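Long-range contacts in DNA polymerase III, beta subunit (Eubacterium rectale, PDB 3T0P), which probably tethers DNA polymerases to DNA for processive replication, forming a ring-shaped head-to-tail homodimer that encircles the duplex: residues Ile5-Leu11 with Ile57-Thr61; Val18-Pro23 with Leu45-Asp49; Pro120-Asn125 with Thr220-Val225; Arg140-Phe144 with Asp327-Asp333; Ile203-Pro208 with Phe228-Val233. All coordinates share one frame; numbering follows the deposited sequence.

Overall arrangement
Interactions 1, 2, 3 and 5 all reach one antiparallel sheet that runs from the N-terminal into the central domain; interaction 4 belongs to the next junction, between the central and C-terminal domains. Interactions 1 and 2 meet where Ile58 CG1 packs 3.7 Å from Leu45 CG, on neighbouring strands. Interaction 5 joins interaction 1 through a probable hydrogen bond from Ile57 N to Asn230 O (3.2 Å), and interaction 2 through Lys20 CD and Ile206 CG2 (3.7 Å). Interaction 3 lies beside interaction 5, with Arg124 NH2 3.6 Å from Thr232 CG2. Interaction 4 touches none of the others; its centre is about 37 Å from that of interaction 1 and 21 Å from that of interaction 5.

Interaction 1: residues Ile5-Leu11 with Ile57-Thr61; sequences ICSKANL and IIDGT. With EDO (1,2-ethanediol), chain C.
Ile58 drives its branched side chain against Cys6, Asn10 and Leu11, where strand 3-7 gives way to helix 8-18. From CB the two branches part. CG2, anti to the backbone N, lies 3.8 Å from Cys6 SG and continues toward Leu11, whose CD1 is 4.4 Å off. CG1 leaves beside the backbone N (chi1 -52°) and the chain turns at chi2 (-52°), bringing Ile58 CD1 to 3.5 Å from Asn10 O. Asp59 follows on the outer side: its CB is 3.7 Å from Asn10 ND2, the amide and carboxylate planes standing 62° apart. Farther along, the segments become antiparallel strands. Ile5 and Thr61 form a hydrogen-bonded pair, Ile5 N giving to Thr61 O (2.9 Å) in the carbonyl plane and Thr61 N giving to Ile5 O (2.8 Å) almost straight. Ser7 caps the helix, its OG accepting from Asn10 N at 3.2 Å. Strand 86-91 flanks the other edge of 3-7, and Ile43 and Leu45 also press on Ile58. The chemistry is thus divided: two short backbone bonds fix Thr61, where strand 61-64 begins, to Ile5 at the partly exposed border, while the buried Ile58 side chain is held against the first turn of the helix by packing, with no hydrogen bond to 5-11.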
# COMPACT_ATOMS: atom_id res chain seq x y z
N ILE B 5 -6.06 -15.16 31.08
CA ILE B 5 -5.92 -16.11 29.97
C ILE B 5 -6.95 -15.73 28.91
O ILE B 5 -8.14 -15.69 29.22
CB ILE B 5 -6.03 -17.60 30.39
CG1 ILE B 5 -5.26 -17.89 31.70
CG2 ILE B 5 -5.50 -18.50 29.25
CD1 ILE B 5 -5.73 -19.10 32.46
N CYS B 6 -6.52 -15.43 27.69
CA CYS B 6 -7.38 -15.02 26.56
C CYS B 6 -7.00 -15.77 25.33
O CYS B 6 -5.81 -15.94 25.11
CB CYS B 6 -7.24 -13.52 26.29
SG CYS B 6 -7.83 -12.47 27.63
N SER B 7 -7.97 -16.02 24.43
CA SER B 7 -7.63 -16.58 23.12
C SER B 7 -6.93 -15.47 22.36
O SER B 7 -7.31 -14.32 22.53
CB SER B 7 -8.87 -17.08 22.38
OG SER B 7 -9.38 -16.12 21.47
N LYS B 8 -5.89 -15.80 21.59
CA LYS B 8 -5.12 -14.82 20.84
C LYS B 8 -6.02 -14.04 19.87
O LYS B 8 -5.83 -12.83 19.72
CB LYS B 8 -3.96 -15.52 20.08
CG LYS B 8 -3.09 -14.61 19.18
CD LYS B 8 -3.60 -14.59 17.74
CE LYS B 8 -2.78 -13.78 16.78
NZ LYS B 8 -1.60 -14.53 16.26
N ALA B 9 -6.97 -14.72 19.19
CA ALA B 9 -7.84 -14.08 18.19
C ALA B 9 -8.73 -13.03 18.83
O ALA B 9 -8.90 -11.96 18.26
CB ALA B 9 -8.69 -15.13 17.48
N ASN B 10 -9.21 -13.29 20.04
CA ASN B 10 -10.06 -12.34 20.74
C ASN B 10 -9.25 -11.15 21.19
O ASN B 10 -9.70 -10.02 21.08
CB ASN B 10 -10.74 -13.03 21.93
CG ASN B 10 -11.88 -13.92 21.51
OD1 ASN B 10 -12.47 -13.74 20.45
ND2 ASN B 10 -12.28 -14.83 22.37
N LEU B 11 -8.02 -11.40 21.65
CA LEU B 11 -7.13 -10.36 22.13
C LEU B 11 -6.68 -9.52 20.96
O LEU B 11 -6.66 -8.30 21.09
CB LEU B 11 -5.95 -11.02 22.87
CG LEU B 11 -5.03 -10.18 23.75
CD1 LEU B 11 -5.81 -9.36 24.81
CD2 LEU B 11 -4.03 -11.09 24.44
N ILE B 57 -14.64 -5.35 25.13
CA ILE B 57 -14.65 -6.46 26.08
C ILE B 57 -14.03 -7.67 25.40
O ILE B 57 -14.40 -8.01 24.27
CB ILE B 57 -16.06 -6.77 26.64
CG1 ILE B 57 -16.66 -5.56 27.42
CG2 ILE B 57 -16.09 -8.05 27.50
CD1 ILE B 57 -15.98 -5.19 28.79
N ILE B 58 -13.04 -8.27 26.07
CA ILE B 58 -12.32 -9.46 25.59
C ILE B 58 -12.82 -10.66 26.35
O ILE B 58 -12.90 -10.62 27.58
CB ILE B 58 -10.78 -9.31 25.72
CG1 ILE B 58 -10.25 -8.02 25.07
CG2 ILE B 58 -10.02 -10.53 25.21
CD1 ILE B 58 -10.68 -7.76 23.61
N ASP B 59 -13.19 -11.73 25.62
CA ASP B 59 -13.59 -12.99 26.27
C ASP B 59 -12.32 -13.62 26.81
O ASP B 59 -11.29 -13.59 26.14
CB ASP B 59 -14.33 -13.93 25.31
CG ASP B 59 -15.74 -13.48 24.94
OD1 ASP B 59 -16.57 -13.31 25.86
OD2 ASP B 59 -16.01 -13.32 23.72
N GLY B 60 -12.39 -14.11 28.02
CA GLY B 60 -11.25 -14.73 28.68
C GLY B 60 -11.50 -15.02 30.14
O GLY B 60 -12.59 -14.75 30.65
N THR B 61 -10.48 -15.55 30.81
CA THR B 61 -10.53 -15.94 32.20
C THR B 61 -9.66 -15.02 33.03
O THR B 61 -8.48 -14.82 32.70
CB THR B 61 -10.07 -17.41 32.32
OG1 THR B 61 -10.91 -18.20 31.48
CG2 THR B 61 -10.11 -17.95 33.77
C1 EDO C . -10.47 -18.59 26.72
O1 EDO C . -9.23 -17.90 26.91
C2 EDO C . -10.31 -20.02 27.22
O2 EDO C . -9.63 -20.02 28.48

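Interaction 2: residues Val18-Pro23 with Leu45-Asp49; sequences VSKAVP and LMAND. With ACT (acetate ion), chain S.
Asp49 OD1 is gripped by two backbone N-H groups, those of Glu51 and Leu52 just along the chain, while OD2 of the same carboxylate forms a salt bridge with Lys198. CG lies between the backbone N and the carbonyl carbon (chi1 67°). Across the contact Asp49 CB rests 3.5 Å from Ala21 O and 3.8 Å from Pro23 CG. The rest is mainly apolar packing round Ala47, whose single methyl fits into the bend of 18-22, with one methyl-to-carbonyl approach. Ala47 CB comes within 3.1 Å of Val18 O, a tight fit, and has Val22 CG2 at 3.7 Å and Ala21 CB at 3.9 Å around it. Val18 O is already used by Ala21 N, in the 3-10 turn that ends the helix. Val18 CG1 then runs across Leu45 at about a right angle, 4.1 Å from its CB. No hydrogen bond joins the two segments. The end of helix 8-18 and its 3-10 extension therefore lie on strand 43-48, with strands 33-38 and 52-58 flanking it in the sheet and helix 197-206 beside Lys20.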
# COMPACT_ATOMS: atom_id res chain seq x y z
N VAL B 18 -9.17 -0.93 19.77
CA VAL B 18 -8.84 0.16 20.69
C VAL B 18 -7.66 1.00 20.22
O VAL B 18 -7.60 2.18 20.56
CB VAL B 18 -8.67 -0.29 22.17
CG1 VAL B 18 -9.95 -0.92 22.69
CG2 VAL B 18 -7.48 -1.24 22.35
N SER B 19 -6.76 0.43 19.40
CA SER B 19 -5.60 1.12 18.82
C SER B 19 -5.99 2.36 17.99
O SER B 19 -5.15 3.25 17.82
CB SER B 19 -4.81 0.17 17.93
OG SER B 19 -4.09 -0.72 18.78
N LYS B 20 -7.23 2.42 17.48
CA LYS B 20 -7.71 3.57 16.69
C LYS B 20 -7.86 4.84 17.53
O LYS B 20 -8.05 5.91 16.96
CB LYS B 20 -9.02 3.24 15.98
CG LYS B 20 -8.79 2.63 14.60
CD LYS B 20 -8.12 1.26 14.67
CE LYS B 20 -7.97 0.59 13.34
NZ LYS B 20 -7.26 -0.71 13.50
N ALA B 21 -7.76 4.74 18.88
CA ALA B 21 -7.87 5.88 19.80
C ALA B 21 -6.51 6.20 20.40
O ALA B 21 -6.41 7.09 21.25
CB ALA B 21 -8.86 5.58 20.90
N VAL B 22 -5.47 5.45 19.99
CA VAL B 22 -4.11 5.66 20.48
C VAL B 22 -3.47 6.76 19.61
O VAL B 22 -3.43 6.59 18.39
CB VAL B 22 -3.25 4.35 20.54
CG1 VAL B 22 -1.80 4.66 20.89
CG2 VAL B 22 -3.84 3.34 21.53
N PRO B 23 -2.99 7.90 20.19
CA PRO B 23 -2.41 8.96 19.34
C PRO B 23 -1.21 8.49 18.52
O PRO B 23 -0.33 7.76 18.99
CB PRO B 23 -2.03 10.06 20.33
CG PRO B 23 -2.81 9.76 21.57
CD PRO B 23 -2.99 8.28 21.61
N LEU B 45 -10.41 -3.77 27.42
CA LEU B 45 -9.29 -3.06 26.80
C LEU B 45 -9.73 -1.66 26.60
O LEU B 45 -10.88 -1.45 26.22
CB LEU B 45 -8.84 -3.66 25.48
CG LEU B 45 -8.18 -5.02 25.49
CD1 LEU B 45 -7.68 -5.36 24.12
CD2 LEU B 45 -7.06 -5.10 26.52
N MSE B 46 -8.85 -0.69 26.81
CA MSE B 46 -9.23 0.72 26.68
C MSE B 46 -8.09 1.58 26.17
O MSE B 46 -6.95 1.40 26.57
CB MSE B 46 -9.67 1.22 28.07
CG MSE B 46 -10.44 2.52 28.05
SE MSE B 46 -11.03 3.09 29.89
CE MSE B 46 -11.64 1.35 30.60
N ALA B 47 -8.42 2.51 25.27
CA ALA B 47 -7.53 3.54 24.77
C ALA B 47 -8.27 4.87 24.79
O ALA B 47 -9.47 4.93 24.48
CB ALA B 47 -7.00 3.23 23.40
N ASN B 48 -7.61 5.92 25.29
CA ASN B 48 -8.22 7.24 25.40
C ASN B 48 -7.22 8.33 25.07
O ASN B 48 -6.17 8.38 25.69
CB ASN B 48 -8.80 7.44 26.80
CG ASN B 48 -9.62 8.68 26.94
OD1 ASN B 48 -10.05 9.29 25.96
ND2 ASN B 48 -9.87 9.08 28.17
N ASP B 49 -7.57 9.22 24.13
CA ASP B 49 -6.71 10.36 23.77
C ASP B 49 -7.27 11.68 24.34
O ASP B 49 -6.77 12.75 24.00
CB ASP B 49 -6.52 10.45 22.25
CG ASP B 49 -7.76 10.79 21.45
OD1 ASP B 49 -8.44 11.77 21.80
OD2 ASP B 49 -8.03 10.11 20.45
C ACT S . -13.31 10.68 26.14
O ACT S . -12.44 10.79 27.01
OXT ACT S . -13.27 9.73 25.43
CH3 ACT S . -14.44 11.66 25.97

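Interaction 3: residues Pro120-Asn125 with Thr220-Val225; sequences PYVERN and TNNHIV
Hydrogen bonding between Thr220 and Glu123 supplies the polar part. Thr220 OG1 donates to Glu123 O at 2.6 Å, meeting the carbonyl almost head-on (C=O...O angle 167°). The same hydroxyl accepts from a water, 2.9 Å away, that in turn receives Asn125 N, so Thr220 OG1 ties down Glu123 directly and Asn125 through the water. Thr220 chi1 of -58° sets OG1 beside its own backbone N, within reach of Glu123 O. Apolar packing centres on Val122. CG1 touches Thr220 CB at 3.7 Å and Val225 CG2 at 3.9 Å, the two valines lying alongside and pointing opposite ways. CG2 sits over one face of the His223 ring, while Pro120 CG approaches His223 CE1 at 4.0 Å. Charge enters through Arg124: its extended chain passes crosswise over Val225, NH2 lying 3.5 Å from Val225 CG1, and Glu227 takes this nitrogen in a salt bridge. Thr220 and His223 also pair with each other through both backbone bonds, closing a tight two-residue beta hairpin between strands 214-220 and 223-228. The arrangement is that of a connecting segment running from the N-terminal to the central domain, laid over a hairpin of the sheet that the two domains share.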
# COMPACT_ATOMS: atom_id res chain seq x y z
N PRO B 120 -15.06 8.83 30.49
CA PRO B 120 -16.05 9.26 31.48
C PRO B 120 -17.38 8.52 31.35
O PRO B 120 -17.69 7.98 30.28
CB PRO B 120 -16.24 10.74 31.16
CG PRO B 120 -15.89 10.86 29.71
CD PRO B 120 -14.76 9.90 29.52
N TYR B 121 -18.15 8.50 32.44
CA TYR B 121 -19.49 7.96 32.43
C TYR B 121 -20.36 8.94 31.61
O TYR B 121 -20.23 10.16 31.77
CB TYR B 121 -20.04 7.80 33.86
CG TYR B 121 -21.55 7.63 33.91
CD1 TYR B 121 -22.14 6.40 33.67
CD2 TYR B 121 -22.38 8.72 34.14
CE1 TYR B 121 -23.53 6.24 33.67
CE2 TYR B 121 -23.77 8.58 34.15
CZ TYR B 121 -24.34 7.34 33.93
OH TYR B 121 -25.71 7.19 33.94
N VAL B 122 -21.19 8.40 30.72
CA VAL B 122 -22.08 9.21 29.88
C VAL B 122 -23.48 8.65 30.07
O VAL B 122 -23.69 7.45 29.83
CB VAL B 122 -21.67 9.27 28.37
CG1 VAL B 122 -22.60 10.19 27.58
CG2 VAL B 122 -20.22 9.71 28.20
N GLU B 123 -24.41 9.50 30.52
CA GLU B 123 -25.78 9.06 30.73
C GLU B 123 -26.43 8.70 29.40
O GLU B 123 -26.32 9.44 28.43
CB GLU B 123 -26.62 10.10 31.49
CG GLU B 123 -27.84 9.46 32.13
CD GLU B 123 -28.65 10.32 33.08
OE1 GLU B 123 -28.25 10.46 34.25
OE2 GLU B 123 -29.74 10.79 32.66
N ARG B 124 -27.04 7.51 29.34
CA ARG B 124 -27.68 7.00 28.14
C ARG B 124 -29.16 7.32 28.18
O ARG B 124 -29.93 6.69 28.91
CB ARG B 124 -27.44 5.49 27.99
CG ARG B 124 -26.10 5.16 27.38
CD ARG B 124 -25.58 3.83 27.87
NE ARG B 124 -24.40 3.37 27.14
CZ ARG B 124 -23.16 3.82 27.34
NH1 ARG B 124 -22.93 4.78 28.22
NH2 ARG B 124 -22.15 3.31 26.65
N ASN B 125 -29.55 8.34 27.40
CA ASN B 125 -30.94 8.74 27.32
C ASN B 125 -31.52 8.07 26.08
O ASN B 125 -31.54 6.83 26.00
CB ASN B 125 -31.05 10.28 27.30
CG ASN B 125 -30.43 10.94 28.52
OD1 ASN B 125 -30.60 10.48 29.66
ND2 ASN B 125 -29.68 12.01 28.28
N THR B 220 -25.50 12.74 24.42
CA THR B 220 -25.74 13.28 25.75
C THR B 220 -24.81 14.44 26.01
O THR B 220 -23.69 14.27 26.52
CB THR B 220 -25.66 12.19 26.84
OG1 THR B 220 -26.62 11.17 26.52
CG2 THR B 220 -25.98 12.72 28.26
N ASN B 221 -25.34 15.63 25.61
CA ASN B 221 -24.92 17.03 25.77
C ASN B 221 -23.55 17.37 25.19
O ASN B 221 -23.45 18.17 24.27
CB ASN B 221 -24.95 17.42 27.27
CG ASN B 221 -26.18 16.97 28.04
OD1 ASN B 221 -27.33 17.31 27.69
ND2 ASN B 221 -25.97 16.21 29.11
N ASN B 222 -22.50 16.86 25.82
CA ASN B 222 -21.11 17.14 25.50
C ASN B 222 -20.44 15.93 24.88
O ASN B 222 -19.26 16.02 24.53
CB ASN B 222 -20.38 17.52 26.81
CG ASN B 222 -21.23 18.26 27.81
OD1 ASN B 222 -21.65 17.70 28.83
ND2 ASN B 222 -21.53 19.52 27.52
N HIS B 223 -21.17 14.80 24.79
CA HIS B 223 -20.65 13.53 24.30
C HIS B 223 -21.56 12.80 23.32
O HIS B 223 -22.78 12.97 23.33
CB HIS B 223 -20.37 12.60 25.48
CG HIS B 223 -19.33 13.14 26.42
ND1 HIS B 223 -17.98 12.91 26.21
CD2 HIS B 223 -19.47 13.93 27.51
CE1 HIS B 223 -17.35 13.55 27.19
NE2 HIS B 223 -18.21 14.18 27.99
N ILE B 224 -20.93 12.00 22.46
CA ILE B 224 -21.60 11.08 21.54
C ILE B 224 -21.01 9.70 21.85
O ILE B 224 -19.81 9.58 22.06
CB ILE B 224 -21.52 11.48 20.05
CG1 ILE B 224 -22.39 10.52 19.19
CG2 ILE B 224 -20.06 11.58 19.54
CD1 ILE B 224 -22.79 11.11 17.77
N VAL B 225 -21.87 8.69 21.93
CA VAL B 225 -21.51 7.30 22.22
C VAL B 225 -22.04 6.42 21.07
O VAL B 225 -23.19 6.56 20.67
CB VAL B 225 -22.05 6.84 23.61
CG1 VAL B 225 -21.72 5.37 23.89
CG2 VAL B 225 -21.55 7.75 24.73
O HOH W 1 -28.71 9.94 24.94

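Interaction 4: residues Arg140-Phe144 with Asp327-Asp333; sequences RQTIF and DALRVID. With EDO (1,2-ethanediol), chain D.
Val331 and Phe144 form the first shell. Val331 CG1 touches Arg140 O at 3.5 Å, while its CG2 meets Phe144 CE2 at 3.7 Å. Phe144 CG sits between the backbone N and the carbonyl carbon (chi1 64°), and its ring runs past Asp327: CD1 is 3.3 Å from Asp327 CB, and Asp327 O stands over one face, offset toward the rim. Between the polar ends a water bridges, accepting from Gln141 NE2 (2.8 Å) and donating to Val331 O (2.7 Å), with a weaker bond to Asp333 OD2. In the second shell Glu137 binds Arg140 NE in a salt bridge, Arg176 and Lys323 both form salt bridges with Asp327 OD2, and Tyr359 OH bonds to Gln141 O. Arg140 NH1 also gives to O2 of an ethanediol, probably a crystallisation additive, at 3.1 Å. Here the chain leaving helix 132-140 in the central domain meets the last part of 322-329 and the type I turn after it in the C-terminal domain, beside strands 176-184 and 357-361, which continue one sheet across this interdomain junction.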
# COMPACT_ATOMS: atom_id res chain seq x y z
N ARG B 140 -18.41 8.11 4.70
CA ARG B 140 -17.64 8.07 3.45
C ARG B 140 -18.13 9.18 2.48
O ARG B 140 -17.33 9.86 1.85
CB ARG B 140 -17.75 6.69 2.79
CG ARG B 140 -16.81 6.49 1.59
CD ARG B 140 -16.96 5.10 0.97
NE ARG B 140 -18.31 4.88 0.44
CZ ARG B 140 -18.69 5.20 -0.79
NH1 ARG B 140 -17.83 5.75 -1.65
NH2 ARG B 140 -19.93 4.96 -1.19
N GLN B 141 -19.44 9.40 2.46
CA GLN B 141 -20.15 10.34 1.60
C GLN B 141 -20.01 11.80 2.01
O GLN B 141 -20.46 12.67 1.24
CB GLN B 141 -21.63 9.97 1.56
CG GLN B 141 -21.91 8.72 0.74
CD GLN B 141 -23.28 8.16 0.99
OE1 GLN B 141 -23.99 8.54 1.94
NE2 GLN B 141 -23.69 7.25 0.15
N THR B 142 -19.37 12.09 3.17
CA THR B 142 -19.26 13.47 3.66
C THR B 142 -17.91 13.85 4.26
O THR B 142 -17.58 15.03 4.29
CB THR B 142 -20.34 13.76 4.75
OG1 THR B 142 -20.18 12.84 5.83
CG2 THR B 142 -21.75 13.67 4.23
N ILE B 143 -17.17 12.89 4.82
CA ILE B 143 -15.92 13.16 5.57
C ILE B 143 -14.83 13.91 4.78
O ILE B 143 -14.05 14.66 5.38
CB ILE B 143 -15.34 11.87 6.22
CG1 ILE B 143 -14.51 12.18 7.49
CG2 ILE B 143 -14.56 10.98 5.22
CD1 ILE B 143 -15.28 12.79 8.60
N PHE B 144 -14.79 13.75 3.45
CA PHE B 144 -13.77 14.36 2.60
C PHE B 144 -13.82 15.89 2.59
O PHE B 144 -12.83 16.48 2.16
CB PHE B 144 -13.91 13.83 1.17
CG PHE B 144 -15.21 14.20 0.50
CD1 PHE B 144 -15.38 15.45 -0.07
CD2 PHE B 144 -16.28 13.32 0.48
CE1 PHE B 144 -16.59 15.82 -0.65
CE2 PHE B 144 -17.50 13.69 -0.09
CZ PHE B 144 -17.63 14.92 -0.68
N ASP B 327 -13.90 14.39 -5.47
CA ASP B 327 -14.31 13.93 -4.11
C ASP B 327 -15.79 13.63 -4.04
O ASP B 327 -16.14 12.56 -3.55
CB ASP B 327 -13.99 14.99 -3.04
CG ASP B 327 -12.54 15.22 -2.73
OD1 ASP B 327 -11.68 14.46 -3.25
OD2 ASP B 327 -12.25 16.19 -1.97
N ALA B 328 -16.66 14.53 -4.58
CA ALA B 328 -18.10 14.32 -4.51
C ALA B 328 -18.57 13.24 -5.47
O ALA B 328 -19.38 12.41 -5.08
CB ALA B 328 -18.85 15.63 -4.79
N LEU B 329 -18.07 13.22 -6.72
CA LEU B 329 -18.50 12.23 -7.70
C LEU B 329 -18.09 10.81 -7.28
O LEU B 329 -18.87 9.90 -7.52
CB LEU B 329 -18.01 12.56 -9.11
CG LEU B 329 -18.59 13.82 -9.74
CD1 LEU B 329 -17.79 14.23 -10.98
CD2 LEU B 329 -20.08 13.66 -10.05
N ARG B 330 -16.94 10.63 -6.63
CA ARG B 330 -16.46 9.33 -6.10
C ARG B 330 -17.43 8.69 -5.10
O ARG B 330 -17.38 7.48 -4.87
CB ARG B 330 -15.12 9.49 -5.39
CG ARG B 330 -13.93 9.43 -6.33
CD ARG B 330 -12.65 9.45 -5.54
NE ARG B 330 -11.48 9.51 -6.41
CZ ARG B 330 -10.30 9.97 -6.04
NH1 ARG B 330 -10.11 10.43 -4.80
NH2 ARG B 330 -9.29 10.00 -6.90
N VAL B 331 -18.30 9.51 -4.46
CA VAL B 331 -19.20 8.99 -3.42
C VAL B 331 -20.64 9.03 -3.86
O VAL B 331 -21.53 8.79 -3.04
CB VAL B 331 -18.98 9.68 -2.05
CG1 VAL B 331 -17.54 9.48 -1.58
CG2 VAL B 331 -19.34 11.17 -2.09
N ILE B 332 -20.89 9.29 -5.17
CA ILE B 332 -22.24 9.30 -5.73
C ILE B 332 -22.38 8.02 -6.53
O ILE B 332 -21.62 7.78 -7.47
CB ILE B 332 -22.56 10.58 -6.56
CG1 ILE B 332 -22.56 11.83 -5.65
CG2 ILE B 332 -23.87 10.43 -7.32
CD1 ILE B 332 -22.51 13.19 -6.42
N ASP B 333 -23.36 7.18 -6.14
CA ASP B 333 -23.59 5.87 -6.75
C ASP B 333 -24.46 5.93 -7.98
O ASP B 333 -24.36 5.05 -8.83
CB ASP B 333 -24.22 4.92 -5.72
CG ASP B 333 -23.30 4.60 -4.55
OD1 ASP B 333 -22.05 4.58 -4.75
OD2 ASP B 333 -23.82 4.40 -3.42
C1 EDO D . -12.60 7.44 -1.92
O1 EDO D . -12.44 6.61 -3.08
C2 EDO D . -14.08 7.74 -1.67
O2 EDO D . -14.84 6.53 -1.57
O HOH W 2 -22.24 6.37 -2.07

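Interaction 5: residues Ile203-Pro208 with Phe228-Val233; sequences ISKIIP and FENTTV. With EDO (1,2-ethanediol), chain X.
Phe228, Ile206 and Val233 make the core, with Phe228 at its centre. Each side of its ring has a neighbour. Ile207 CG1 lies over the middle of one face, 3.8 Å from the centroid and 9° off the normal, a CH-pi contact, while Thr231 CB covers the opposite face toward the rim. Ile206 comes in at the edge: CD1 is 3.5 Å from Phe228 CZ, near the plane. Its CG1 sits between the backbone N and the carbonyl carbon (chi1 57°), and the extended second torsion (169°) carries Ile206 CD1 out to Val233 CG2 (3.9 Å), tip to tip. Ile203 CD1 also touches Val233 CG2, at 3.8 Å. At the solvent border Pro208 CG touches Glu229 OE2 (3.6 Å), and a water donates to Ile206 O (3.0 Å) and, weakly, to Glu229 OE1. Phe228 and Thr231 also bond both ways through a type II' turn. The C-terminal part of helix 197-206 thus packs on the hairpin of strands 223-228 and 231-236, with helix 132-140 flanking Ile203 and Ile207, and strand 52-58 bordering 231-236.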
# COMPACT_ATOMS: atom_id res chain seq x y z
N ILE B 203 -13.76 5.71 13.54
CA ILE B 203 -14.86 4.75 13.63
C ILE B 203 -15.08 4.04 12.26
O ILE B 203 -15.44 2.85 12.26
CB ILE B 203 -16.14 5.39 14.25
CG1 ILE B 203 -17.02 4.31 14.85
CG2 ILE B 203 -16.90 6.27 13.31
CD1 ILE B 203 -17.77 4.75 16.04
N SER B 204 -14.79 4.73 11.12
CA SER B 204 -14.82 4.14 9.79
C SER B 204 -13.90 2.90 9.70
O SER B 204 -14.26 1.92 9.06
CB SER B 204 -14.38 5.16 8.74
OG SER B 204 -15.49 5.93 8.34
N LYS B 205 -12.75 2.96 10.37
CA LYS B 205 -11.74 1.90 10.36
C LYS B 205 -12.13 0.68 11.24
O LYS B 205 -11.53 -0.37 11.06
CB LYS B 205 -10.40 2.45 10.87
CG LYS B 205 -9.76 3.51 9.98
CD LYS B 205 -8.50 4.01 10.64
CE LYS B 205 -7.88 5.18 9.94
NZ LYS B 205 -6.75 5.74 10.75
N ILE B 206 -13.06 0.82 12.21
CA ILE B 206 -13.36 -0.33 13.07
C ILE B 206 -14.77 -0.89 12.86
O ILE B 206 -15.08 -1.96 13.41
CB ILE B 206 -13.11 -0.03 14.56
CG1 ILE B 206 -13.91 1.19 15.09
CG2 ILE B 206 -11.61 0.10 14.80
CD1 ILE B 206 -13.87 1.33 16.63
N ILE B 207 -15.61 -0.21 12.08
CA ILE B 207 -16.98 -0.62 11.80
C ILE B 207 -16.95 -1.49 10.54
O ILE B 207 -16.54 -1.02 9.47
CB ILE B 207 -17.96 0.61 11.74
CG1 ILE B 207 -18.77 0.70 13.02
CG2 ILE B 207 -18.89 0.61 10.55
CD1 ILE B 207 -19.35 2.08 13.27
N PRO B 208 -17.35 -2.78 10.67
CA PRO B 208 -17.30 -3.68 9.50
C PRO B 208 -18.16 -3.18 8.34
O PRO B 208 -17.71 -3.24 7.18
CB PRO B 208 -17.81 -5.01 10.05
CG PRO B 208 -17.52 -4.94 11.52
CD PRO B 208 -17.78 -3.49 11.88
N PHE B 228 -21.53 -0.98 19.20
CA PHE B 228 -21.63 -2.00 18.16
C PHE B 228 -20.80 -3.17 18.60
O PHE B 228 -19.69 -2.98 19.11
CB PHE B 228 -21.20 -1.45 16.77
CG PHE B 228 -19.78 -0.95 16.69
CD1 PHE B 228 -19.43 0.29 17.22
CD2 PHE B 228 -18.79 -1.75 16.12
CE1 PHE B 228 -18.10 0.73 17.17
CE2 PHE B 228 -17.46 -1.29 16.06
CZ PHE B 228 -17.13 -0.05 16.57
N GLU B 229 -21.35 -4.39 18.44
CA GLU B 229 -20.75 -5.68 18.80
C GLU B 229 -20.30 -5.62 20.27
O GLU B 229 -21.17 -5.41 21.11
CB GLU B 229 -19.62 -6.06 17.81
CG GLU B 229 -20.06 -5.97 16.36
CD GLU B 229 -19.00 -6.14 15.28
OE1 GLU B 229 -17.80 -5.90 15.54
OE2 GLU B 229 -19.40 -6.45 14.13
N ASN B 230 -19.00 -5.69 20.58
CA ASN B 230 -18.56 -5.63 21.99
C ASN B 230 -17.73 -4.38 22.27
O ASN B 230 -16.94 -4.36 23.22
CB ASN B 230 -17.76 -6.90 22.34
CG ASN B 230 -18.66 -8.07 22.61
OD1 ASN B 230 -19.32 -8.16 23.66
ND2 ASN B 230 -18.76 -8.96 21.62
N THR B 231 -17.96 -3.33 21.45
CA THR B 231 -17.21 -2.08 21.47
C THR B 231 -18.09 -0.88 21.78
O THR B 231 -19.24 -0.82 21.38
CB THR B 231 -16.54 -1.92 20.09
OG1 THR B 231 -15.69 -3.05 19.91
CG2 THR B 231 -15.70 -0.66 19.96
N THR B 232 -17.50 0.07 22.50
CA THR B 232 -18.08 1.36 22.86
C THR B 232 -17.07 2.42 22.46
O THR B 232 -15.90 2.36 22.82
CB THR B 232 -18.44 1.43 24.35
OG1 THR B 232 -19.30 0.34 24.65
CG2 THR B 232 -19.15 2.71 24.72
N VAL B 233 -17.53 3.36 21.67
CA VAL B 233 -16.76 4.50 21.23
C VAL B 233 -17.40 5.69 21.88
O VAL B 233 -18.62 5.85 21.80
CB VAL B 233 -16.69 4.62 19.70
CG1 VAL B 233 -16.04 5.93 19.30
CG2 VAL B 233 -15.95 3.44 19.09
C1 EDO X . -19.40 -3.03 26.29
O1 EDO X . -19.33 -2.81 24.87
C2 EDO X . -18.47 -2.09 27.04
O2 EDO X . -17.22 -1.96 26.34
O HOH W 3 -14.76 -4.68 14.52